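Cystathionine gamma-synthase (Xanthomonas oryzae pv. oryzae KACC 10331, PDB 6LD7) probably catalyses, using pyridoxal 5'-phosphate as cofactor, the formation of cystathionine in the methionine biosynthesis pathway, and belongs to the trans-sulfuration enzymes. Local coordinates at residues C[160-165]-C[287-292]; C[311-316]-C[371-376]; C[327-332]-C[343-348]. The protein carries 1 engineered substitution. All coordinates share one frame; numbering follows the deposited sequence.

Interaction 1: C[160-165]-C[287-292]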
loop_
_atom_site.group_PDB
_atom_site.type_symbol
_atom_site.label_atom_id
_atom_site.label_comp_id
_atom_site.label_asym_id
_atom_site.label_seq_id
_atom_site.Cartn_x
_atom_site.Cartn_y
_atom_site.Cartn_z
ATOM N N PRO C 160 -33.168 6.480 -6.808
ATOM C CA PRO C 160 -32.951 7.628 -5.938
ATOM C C PRO C 160 -34.167 8.106 -5.109
ATOM O O PRO C 160 -34.087 9.200 -4.528
ATOM C CB PRO C 160 -32.552 8.685 -6.998
ATOM C CG PRO C 160 -33.540 8.397 -8.108
ATOM C CD PRO C 160 -33.646 6.863 -8.154
ATOM N N LEU C 161 -35.288 7.382 -5.129
ATOM C CA LEU C 161 -36.535 7.872 -4.465
ATOM C C LEU C 161 -36.718 7.315 -3.048
ATOM O O LEU C 161 -37.703 7.675 -2.461
ATOM C CB LEU C 161 -37.764 7.586 -5.312
ATOM C CG LEU C 161 -37.703 8.105 -6.750
ATOM C CD1 LEU C 161 -38.991 7.737 -7.471
ATOM C CD2 LEU C 161 -37.477 9.585 -6.804
ATOM N N LEU C 162 -35.799 6.535 -2.513
ATOM C CA LEU C 162 -35.817 6.040 -1.109
ATOM C C LEU C 162 -37.161 5.387 -0.778
ATOM O O LEU C 162 -37.599 5.544 0.321
ATOM C CB LEU C 162 -35.443 7.252 -0.226
ATOM C CG LEU C 162 -33.938 7.460 -0.362
ATOM C CD1 LEU C 162 -33.513 8.706 -1.027
ATOM C CD2 LEU C 162 -33.208 7.101 0.869
ATOM N N ARG C 163 -37.673 4.544 -1.654
ATOM C CA ARG C 163 -38.827 3.640 -1.364
ATOM C C ARG C 163 -38.367 2.586 -0.391
ATOM O O ARG C 163 -37.225 2.053 -0.506
ATOM C CB ARG C 163 -39.413 2.967 -2.625
ATOM C CG ARG C 163 -39.730 3.913 -3.786
ATOM C CD ARG C 163 -41.056 4.613 -3.571
ATOM N NE ARG C 163 -40.910 5.906 -2.995
ATOM C CZ ARG C 163 -41.402 7.112 -3.426
ATOM N NH1 ARG C 163 -42.133 7.301 -4.526
ATOM N NH2 ARG C 163 -41.126 8.149 -2.652
ATOM N N ILE C 164 -39.220 2.300 0.573
ATOM C CA ILE C 164 -38.930 1.310 1.620
ATOM C C ILE C 164 -39.680 0.033 1.311
ATOM O O ILE C 164 -40.895 0.061 1.185
ATOM C CB ILE C 164 -39.316 1.932 2.949
ATOM C CG1 ILE C 164 -38.735 3.348 3.130
ATOM C CG2 ILE C 164 -38.931 1.047 4.100
ATOM C CD1 ILE C 164 -37.251 3.385 3.221
ATOM N N THR C 165 -39.001 -1.086 1.241
ATOM C CA THR C 165 -39.647 -2.385 1.135
ATOM C C THR C 165 -39.724 -2.968 2.525
ATOM O O THR C 165 -38.706 -2.946 3.290
ATOM C CB THR C 165 -38.821 -3.327 0.263
ATOM O OG1 THR C 165 -38.632 -2.685 -0.997
ATOM C CG2 THR C 165 -39.456 -4.675 0.121
ATOM N N TYR C 287 -37.267 13.402 -0.897
ATOM C CA TYR C 287 -37.341 11.938 -0.798
ATOM C C TYR C 287 -36.351 11.556 0.295
ATOM O O TYR C 287 -35.145 11.613 0.054
ATOM C CB TYR C 287 -37.053 11.294 -2.161
ATOM C CG TYR C 287 -38.018 11.653 -3.259
ATOM C CD1 TYR C 287 -39.254 11.020 -3.391
ATOM C CD2 TYR C 287 -37.712 12.688 -4.132
ATOM C CE1 TYR C 287 -40.172 11.420 -4.370
ATOM C CE2 TYR C 287 -38.583 13.087 -5.115
ATOM C CZ TYR C 287 -39.804 12.439 -5.251
ATOM O OH TYR C 287 -40.567 12.854 -6.299
ATOM N N PHE C 288 -36.845 11.318 1.484
ATOM C CA PHE C 288 -36.003 11.043 2.681
ATOM C C PHE C 288 -36.845 10.323 3.722
ATOM O O PHE C 288 -37.834 10.857 4.165
ATOM C CB PHE C 288 -35.431 12.296 3.329
ATOM C CG PHE C 288 -34.528 12.025 4.510
ATOM C CD1 PHE C 288 -33.393 11.258 4.371
ATOM C CD2 PHE C 288 -34.800 12.579 5.764
ATOM C CE1 PHE C 288 -32.542 11.063 5.459
ATOM C CE2 PHE C 288 -33.961 12.371 6.847
ATOM C CZ PHE C 288 -32.841 11.609 6.703
ATOM N N PRO C 289 -36.435 9.123 4.140
ATOM C CA PRO C 289 -37.282 8.305 4.986
ATOM C C PRO C 289 -37.505 8.917 6.384
ATOM O O PRO C 289 -38.405 8.489 7.060
ATOM C CB PRO C 289 -36.518 6.991 5.051
ATOM C CG PRO C 289 -35.699 6.967 3.743
ATOM C CD PRO C 289 -35.243 8.403 3.616
ATOM N N GLY C 290 -36.642 9.836 6.787
ATOM C CA GLY C 290 -36.763 10.602 8.039
ATOM C C GLY C 290 -37.994 11.487 8.155
ATOM O O GLY C 290 -38.295 11.893 9.237
ATOM N N LEU C 291 -38.563 11.933 7.051
ATOM C CA LEU C 291 -39.646 12.901 7.023
ATOM C C LEU C 291 -40.925 12.112 7.233
ATOM O O LEU C 291 -41.152 11.075 6.559
ATOM C CB LEU C 291 -39.632 13.598 5.662
ATOM C CG LEU C 291 -38.469 14.559 5.440
ATOM C CD1 LEU C 291 -38.551 15.095 4.022
ATOM C CD2 LEU C 291 -38.478 15.676 6.511
ATOM N N ALA C 292 -41.810 12.668 8.025
ATOM C CA ALA C 292 -43.062 11.998 8.434
ATOM C C ALA C 292 -43.993 11.865 7.253
ATOM O O ALA C 292 -44.793 11.017 7.312
ATOM C CB ALA C 292 -43.678 12.769 9.605
#
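Leu161 and Tyr287 form the aromatic part of this contact, lying side by side and pointing the same way. The methyl CD2 of Leu161 sits 3.8 Å from the centroid of the Tyr287 ring and only 3° off its normal, a nearly ideal CH-pi contact over one face. In Leu161, CG is anti to the carbonyl carbon (chi1 -54°), and with CD1 continuing the chain, the branch methyl CD2 is the one laid over the ring. Arg163 uses the same ring differently: NH2 lies at its edge, in plane, 3.5 Å from Tyr287 CD1, and the guanidinium plane is turned 56° from the ring, so the pair is not stacked.

The apolar group is centred on Pro289. Leu162 CD2 meets Pro289 CD at 3.7 Å, the two side chains crossing at about a right angle, while Ile164 CD1 touches Pro289 CG at 3.9 Å. CD1 of Leu162 lies against the Tyr287 carbonyl, 3.5 Å from O. Across the interface the association rests on van der Waals and CH-pi contacts, without hydrogen bonds.

The type I beta turn from Phe288 to Leu291 is closed by Leu291 N bonded to Phe288 O at 3.2 Å, and Tyr287 OH bonds to Glu314.

The contact joins the large PLP-binding domain of a fold type I enzyme to its C-terminal domain: the loop between strand 151-155 and helix 167-176 lies against the end of strand 283-287. Helix 297-303 packs on Ile164 and Pro289, helix 259-277 receives the Phe288 ring, and Leu370 of strand 370-374 touches both Leu161 and Tyr287.

Interaction 2: C[311-316]-C[371-376]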
loop_
_atom_site.group_PDB
_atom_site.type_symbol
_atom_site.label_atom_id
_atom_site.label_comp_id
_atom_site.label_asym_id
_atom_site.label_seq_id
_atom_site.Cartn_x
_atom_site.Cartn_y
_atom_site.Cartn_z
ATOM N N MET C 311 -30.512 11.225 0.322
ATOM C CA MET C 311 -31.802 11.832 0.011
ATOM C C MET C 311 -31.749 12.430 -1.394
ATOM O O MET C 311 -30.658 12.661 -1.978
ATOM C CB MET C 311 -32.156 12.903 1.060
ATOM C CG MET C 311 -31.444 14.178 0.913
ATOM S SD MET C 311 -31.957 15.371 2.244
ATOM C CE MET C 311 -31.416 14.483 3.702
ATOM N N SER C 312 -32.928 12.629 -1.927
ATOM C CA SER C 312 -33.176 13.336 -3.195
ATOM C C SER C 312 -34.189 14.437 -2.980
ATOM O O SER C 312 -35.013 14.302 -2.095
ATOM C CB SER C 312 -33.655 12.348 -4.259
ATOM O OG SER C 312 -32.589 11.487 -4.546
ATOM N N PHE C 313 -34.221 15.394 -3.899
ATOM C CA PHE C 313 -35.159 16.512 -3.888
ATOM C C PHE C 313 -35.303 17.053 -5.320
ATOM O O PHE C 313 -34.353 16.989 -6.147
ATOM C CB PHE C 313 -34.709 17.534 -2.816
ATOM C CG PHE C 313 -33.541 18.399 -3.204
ATOM C CD1 PHE C 313 -32.265 17.946 -3.037
ATOM C CD2 PHE C 313 -33.734 19.589 -3.872
ATOM C CE1 PHE C 313 -31.183 18.682 -3.457
ATOM C CE2 PHE C 313 -32.649 20.353 -4.277
ATOM C CZ PHE C 313 -31.377 19.915 -4.028
ATOM N N GLU C 314 -36.513 17.478 -5.640
ATOM C CA GLU C 314 -36.881 18.117 -6.931
ATOM C C GLU C 314 -36.786 19.618 -6.783
ATOM O O GLU C 314 -37.463 20.167 -5.929
ATOM C CB GLU C 314 -38.292 17.734 -7.321
ATOM C CG GLU C 314 -38.312 16.324 -7.831
ATOM C CD GLU C 314 -39.689 15.757 -8.049
ATOM O OE1 GLU C 314 -39.770 14.495 -8.201
ATOM O OE2 GLU C 314 -40.656 16.601 -8.086
ATOM N N LEU C 315 -35.874 20.208 -7.519
ATOM C CA LEU C 315 -35.669 21.670 -7.536
ATOM C C LEU C 315 -36.634 22.237 -8.569
ATOM O O LEU C 315 -36.862 21.596 -9.572
ATOM C CB LEU C 315 -34.210 21.899 -7.902
ATOM C CG LEU C 315 -33.755 23.329 -7.938
ATOM C CD1 LEU C 315 -33.738 23.899 -6.548
ATOM C CD2 LEU C 315 -32.357 23.347 -8.528
ATOM N N GLU C 316 -37.320 23.281 -8.195
ATOM C CA GLU C 316 -38.214 24.101 -9.037
ATOM C C GLU C 316 -37.362 24.753 -10.136
ATOM O O GLU C 316 -36.239 25.267 -9.844
ATOM C CB GLU C 316 -38.912 25.138 -8.131
ATOM C CG GLU C 316 -39.946 25.961 -8.870
ATOM C CD GLU C 316 -41.027 25.094 -9.510
ATOM O OE1 GLU C 316 -41.674 24.342 -8.746
ATOM O OE2 GLU C 316 -41.174 25.106 -10.767
ATOM N N LEU C 371 -32.368 16.048 -7.852
ATOM C CA LEU C 371 -30.952 15.985 -7.418
ATOM C C LEU C 371 -30.856 15.013 -6.253
ATOM O O LEU C 371 -31.790 14.973 -5.430
ATOM C CB LEU C 371 -30.458 17.385 -7.034
ATOM C CG LEU C 371 -30.262 18.351 -8.209
ATOM C CD1 LEU C 371 -30.174 19.785 -7.736
ATOM C CD2 LEU C 371 -29.008 17.990 -8.981
ATOM N N ARG C 372 -29.800 14.208 -6.251
ATOM C CA ARG C 372 -29.468 13.240 -5.193
ATOM C C ARG C 372 -28.247 13.710 -4.417
ATOM O O ARG C 372 -27.230 14.042 -5.020
ATOM C CB ARG C 372 -29.278 11.855 -5.782
ATOM C CG ARG C 372 -29.140 10.797 -4.709
ATOM C CD ARG C 372 -28.717 9.478 -5.346
ATOM N NE ARG C 372 -27.292 9.538 -5.683
ATOM C CZ ARG C 372 -26.675 8.600 -6.387
ATOM N NH1 ARG C 372 -27.337 7.516 -6.710
ATOM N NH2 ARG C 372 -25.373 8.678 -6.600
ATOM N N LEU C 373 -28.391 13.719 -3.094
ATOM C CA LEU C 373 -27.320 14.020 -2.176
ATOM C C LEU C 373 -26.872 12.766 -1.481
ATOM O O LEU C 373 -27.695 12.096 -0.872
ATOM C CB LEU C 373 -27.802 15.018 -1.117
ATOM C CG LEU C 373 -28.324 16.318 -1.639
ATOM C CD1 LEU C 373 -28.730 17.221 -0.478
ATOM C CD2 LEU C 373 -27.309 17.033 -2.487
ATOM N N SER C 374 -25.549 12.632 -1.408
ATOM C CA SER C 374 -24.873 11.701 -0.479
ATOM C C SER C 374 -24.198 12.589 0.562
ATOM O O SER C 374 -23.194 13.227 0.250
ATOM C CB SER C 374 -23.894 10.799 -1.160
ATOM O OG SER C 374 -23.136 10.056 -0.198
ATOM N N ILE C 375 -24.795 12.702 1.729
ATOM C CA ILE C 375 -24.386 13.697 2.744
ATOM C C ILE C 375 -23.239 13.106 3.549
ATOM O O ILE C 375 -23.332 11.981 4.080
ATOM C CB ILE C 375 -25.606 14.102 3.561
ATOM C CG1 ILE C 375 -26.552 14.869 2.618
ATOM C CG2 ILE C 375 -25.214 14.915 4.790
ATOM C CD1 ILE C 375 -27.945 14.829 3.056
ATOM N N GLY C 376 -22.160 13.857 3.550
ATOM C CA GLY C 376 -20.918 13.478 4.250
ATOM C C GLY C 376 -20.886 13.945 5.701
ATOM O O GLY C 376 -21.984 14.137 6.334
#
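Phe313 lies aslant Leu371 and Leu373 on one face of an antiparallel strand pair. Its CG lies between the backbone N and the carbonyl carbon (chi1 77°), the crowded position, and this swings the ring to the neighbouring strand. CE1 thereby comes 3.9 Å from Leu371 CB and 4.1 Å from Leu373 CD1. Met311, with the same first torsion, bends at its last one and brings CE to Ile375 CD1 at 3.5 Å. Met311, Phe313, Leu371 and Leu373 share one sheet face; helix 259-277 covers Met311 and Phe313, and helix 319-327 covers Leu371.

Ser312 and Arg372 face the other way as a non-hydrogen-bonded pair. Ser312 OG rests alongside the aliphatic chain of Arg372, 3.5 Å from CG, but its polar partner is Pro160 O. The Arg372 guanidinium leads away from the pair and NH2 bonds to a triethylene glycol molecule, probably from the crystallisation liquor.

Four backbone bonds frame the two hydrogen-bonded pairs. Leu373 N to Met311 O is short at 2.7 Å, and Met311 N to Leu373 O longer at 3.2 Å; Phe313 and Leu371 exchange the other two.

Chemically the strand pair is two-sided: a hydrocarbon surface suited to burial under helices, and a polar surface whose hydroxyl ties a loop to the sheet and whose arginine reaches a site able to hold a small polar molecule.

Interaction 3: C[327-332]-C[343-348]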
loop_
_atom_site.group_PDB
_atom_site.type_symbol
_atom_site.label_atom_id
_atom_site.label_comp_id
_atom_site.label_asym_id
_atom_site.label_seq_id
_atom_site.Cartn_x
_atom_site.Cartn_y
_atom_site.Cartn_z
ATOM N N ASP C 327 -23.725 24.831 -10.043
ATOM C CA ASP C 327 -22.580 25.624 -10.531
ATOM C C ASP C 327 -21.673 25.988 -9.357
ATOM O O ASP C 327 -20.627 25.393 -9.267
ATOM C CB ASP C 327 -23.008 26.854 -11.329
ATOM C CG ASP C 327 -21.861 27.486 -12.095
ATOM O OD1 ASP C 327 -20.743 27.030 -11.905
ATOM O OD2 ASP C 327 -22.110 28.422 -12.869
ATOM N N GLY C 328 -21.926 26.921 -8.484
ATOM C CA GLY C 328 -20.822 27.100 -7.485
ATOM C C GLY C 328 -20.872 26.324 -6.144
ATOM O O GLY C 328 -20.362 26.867 -5.149
ATOM N N LEU C 329 -21.312 25.064 -6.056
ATOM C CA LEU C 329 -21.302 24.306 -4.782
ATOM C C LEU C 329 -19.862 24.124 -4.314
ATOM O O LEU C 329 -19.033 23.704 -5.132
ATOM C CB LEU C 329 -21.948 22.951 -5.041
ATOM C CG LEU C 329 -23.462 22.995 -5.204
ATOM C CD1 LEU C 329 -23.953 21.616 -5.573
ATOM C CD2 LEU C 329 -24.143 23.491 -3.945
ATOM N N ARG C 330 -19.522 24.513 -3.094
ATOM C CA ARG C 330 -18.133 24.372 -2.583
ATOM C C ARG C 330 -17.920 23.063 -1.828
ATOM O O ARG C 330 -16.774 22.612 -1.733
ATOM C CB ARG C 330 -17.811 25.558 -1.684
ATOM C CG ARG C 330 -18.145 26.919 -2.305
ATOM C CD ARG C 330 -17.750 28.064 -1.350
ATOM N NE ARG C 330 -16.284 28.102 -1.362
ATOM C CZ ARG C 330 -15.429 27.910 -0.332
ATOM N NH1 ARG C 330 -15.823 27.749 0.922
ATOM N NH2 ARG C 330 -14.132 27.917 -0.579
ATOM N N TYR C 331 -18.963 22.408 -1.332
ATOM C CA TYR C 331 -18.748 21.283 -0.381
ATOM C C TYR C 331 -19.477 20.029 -0.848
ATOM O O TYR C 331 -19.444 19.037 -0.138
ATOM C CB TYR C 331 -19.135 21.694 1.051
ATOM C CG TYR C 331 -18.502 22.973 1.518
ATOM C CD1 TYR C 331 -17.122 23.191 1.425
ATOM C CD2 TYR C 331 -19.273 23.920 2.146
ATOM C CE1 TYR C 331 -16.546 24.382 1.851
ATOM C CE2 TYR C 331 -18.729 25.117 2.574
ATOM C CZ TYR C 331 -17.375 25.346 2.425
ATOM O OH TYR C 331 -16.953 26.525 2.939
ATOM N N PHE C 332 -20.074 20.036 -2.031
ATOM C CA PHE C 332 -20.695 18.839 -2.650
ATOM C C PHE C 332 -19.991 18.636 -3.991
ATOM O O PHE C 332 -20.016 19.531 -4.805
ATOM C CB PHE C 332 -22.192 19.032 -2.888
ATOM C CG PHE C 332 -23.070 19.070 -1.657
ATOM C CD1 PHE C 332 -23.119 20.206 -0.847
ATOM C CD2 PHE C 332 -23.687 17.929 -1.198
ATOM C CE1 PHE C 332 -23.879 20.231 0.301
ATOM C CE2 PHE C 332 -24.446 17.946 -0.032
ATOM C CZ PHE C 332 -24.509 19.090 0.725
ATOM N N SER C 343 -19.187 14.903 1.033
ATOM C CA SER C 343 -20.541 15.097 0.439
ATOM C C SER C 343 -20.434 15.096 -1.101
ATOM O O SER C 343 -19.526 15.747 -1.676
ATOM C CB SER C 343 -21.183 16.323 0.948
ATOM O OG SER C 343 -21.409 16.288 2.368
ATOM N N LEU C 344 -21.378 14.409 -1.730
ATOM C CA LEU C 344 -21.485 14.320 -3.191
ATOM C C LEU C 344 -22.887 14.726 -3.591
ATOM O O LEU C 344 -23.822 14.560 -2.811
ATOM C CB LEU C 344 -21.254 12.869 -3.602
ATOM C CG LEU C 344 -19.902 12.255 -3.227
ATOM C CD1 LEU C 344 -19.753 10.864 -3.791
ATOM C CD2 LEU C 344 -18.737 13.080 -3.698
ATOM N N ILE C 345 -23.012 15.259 -4.783
ATOM C CA ILE C 345 -24.297 15.494 -5.479
ATOM C C ILE C 345 -24.256 14.813 -6.845
ATOM O O ILE C 345 -23.156 14.752 -7.483
ATOM C CB ILE C 345 -24.541 17.000 -5.580
ATOM C CG1 ILE C 345 -25.930 17.259 -6.142
ATOM C CG2 ILE C 345 -23.425 17.733 -6.349
ATOM C CD1 ILE C 345 -26.395 18.659 -5.840
ATOM N N ALA C 346 -25.394 14.256 -7.267
ATOM C CA ALA C 346 -25.578 13.637 -8.594
ATOM C C ALA C 346 -26.928 14.102 -9.134
ATOM O O ALA C 346 -27.831 14.394 -8.317
ATOM C CB ALA C 346 -25.507 12.129 -8.500
ATOM N N HIS C 347 -27.003 14.284 -10.443
ATOM C CA HIS C 347 -28.233 14.628 -11.219
ATOM C C HIS C 347 -28.700 13.385 -11.972
ATOM O O HIS C 347 -28.111 13.061 -12.999
ATOM C CB HIS C 347 -27.905 15.806 -12.128
ATOM C CG HIS C 347 -29.066 16.242 -12.952
ATOM N ND1 HIS C 347 -29.095 16.083 -14.350
ATOM C CD2 HIS C 347 -30.284 16.690 -12.576
ATOM C CE1 HIS C 347 -30.271 16.532 -14.793
ATOM N NE2 HIS C 347 -31.009 16.936 -13.717
ATOM N N PRO C 348 -29.656 12.572 -11.454
ATOM C CA PRO C 348 -29.974 11.306 -12.125
ATOM C C PRO C 348 -30.252 11.381 -13.650
ATOM O O PRO C 348 -29.763 10.566 -14.428
ATOM C CB PRO C 348 -31.142 10.827 -11.285
ATOM C CG PRO C 348 -30.768 11.298 -9.846
ATOM C CD PRO C 348 -30.310 12.720 -10.138
#
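Ile345 meets Phe332 and Leu329 through the setting of its first torsion: CG1 is anti to the backbone N (chi1 -173°), which leaves CG2 between N and the carbonyl carbon and turned to the incoming loop. CG2 lies 3.9 Å from Phe332 CB. Leu329, its CG anti to the carbonyl carbon and its chain extended beyond, crosses Ile345 at about a right angle and places CD1 3.8 Å from Ile345 CD1.

The setting is the edge of the mixed five-stranded sheet in the smaller domain of a fold type I PLP-dependent enzyme. Segment 327-332 follows helix 319-327 and runs into the short edge strand 333-334, which lies parallel to strand 344-346. The contact is therefore the lead-in to a parallel strand pair, and the interstrand backbone bonds start one residue later, between Thr333 and both Ser343 and Ile345.

Before that point the backbones approach through weaker interactions. Phe332 CA makes a CA-H...O contact with Ser343 O at 3.4 Å, with an angle of 147° at the hydrogen. Ser343 CB sits 3.4 Å from Tyr331 O and also over one face of the Phe332 ring, 4.0 Å from its centroid and 27° off the normal. The serine hydroxyl is engaged separately, by Glu378 and Gly376 N.

Helix 380-396 packs here too: Asp386 accepts the backbone N-H groups of Arg330 and Tyr331 through its two carboxylate oxygens, and Leu387 touches the Phe332 ring. Tyr331 also packs on Cys14 of a second subunit. The Phe332 ring is buried, with Leu344 O at its edge and in its plane, 3.7 Å from CD2.

Overall arrangement
Interactions 2 and 3 lie in and beside one sheet, and interaction 1 brings a loop of the large domain to its edge strand 283-287. Interaction 1 borders interaction 2, their centres about 12 Å apart, and Tyr287 N meets Ser312 O at 2.7 Å. Interaction 3 is nested in the chain loop that interaction 2 closes, with centres about 9 Å apart; Arg372 N pairs with Ala346 O at 2.9 Å. Interactions 1 and 3, about 20 Å apart between centres, barely meet, through Pro160 and Pro348. None includes Lys209, the predicted cofactor lysine; the triethylene glycol at Arg372 in interaction 2, though probably from the crystallisation liquor, may mark a pocket.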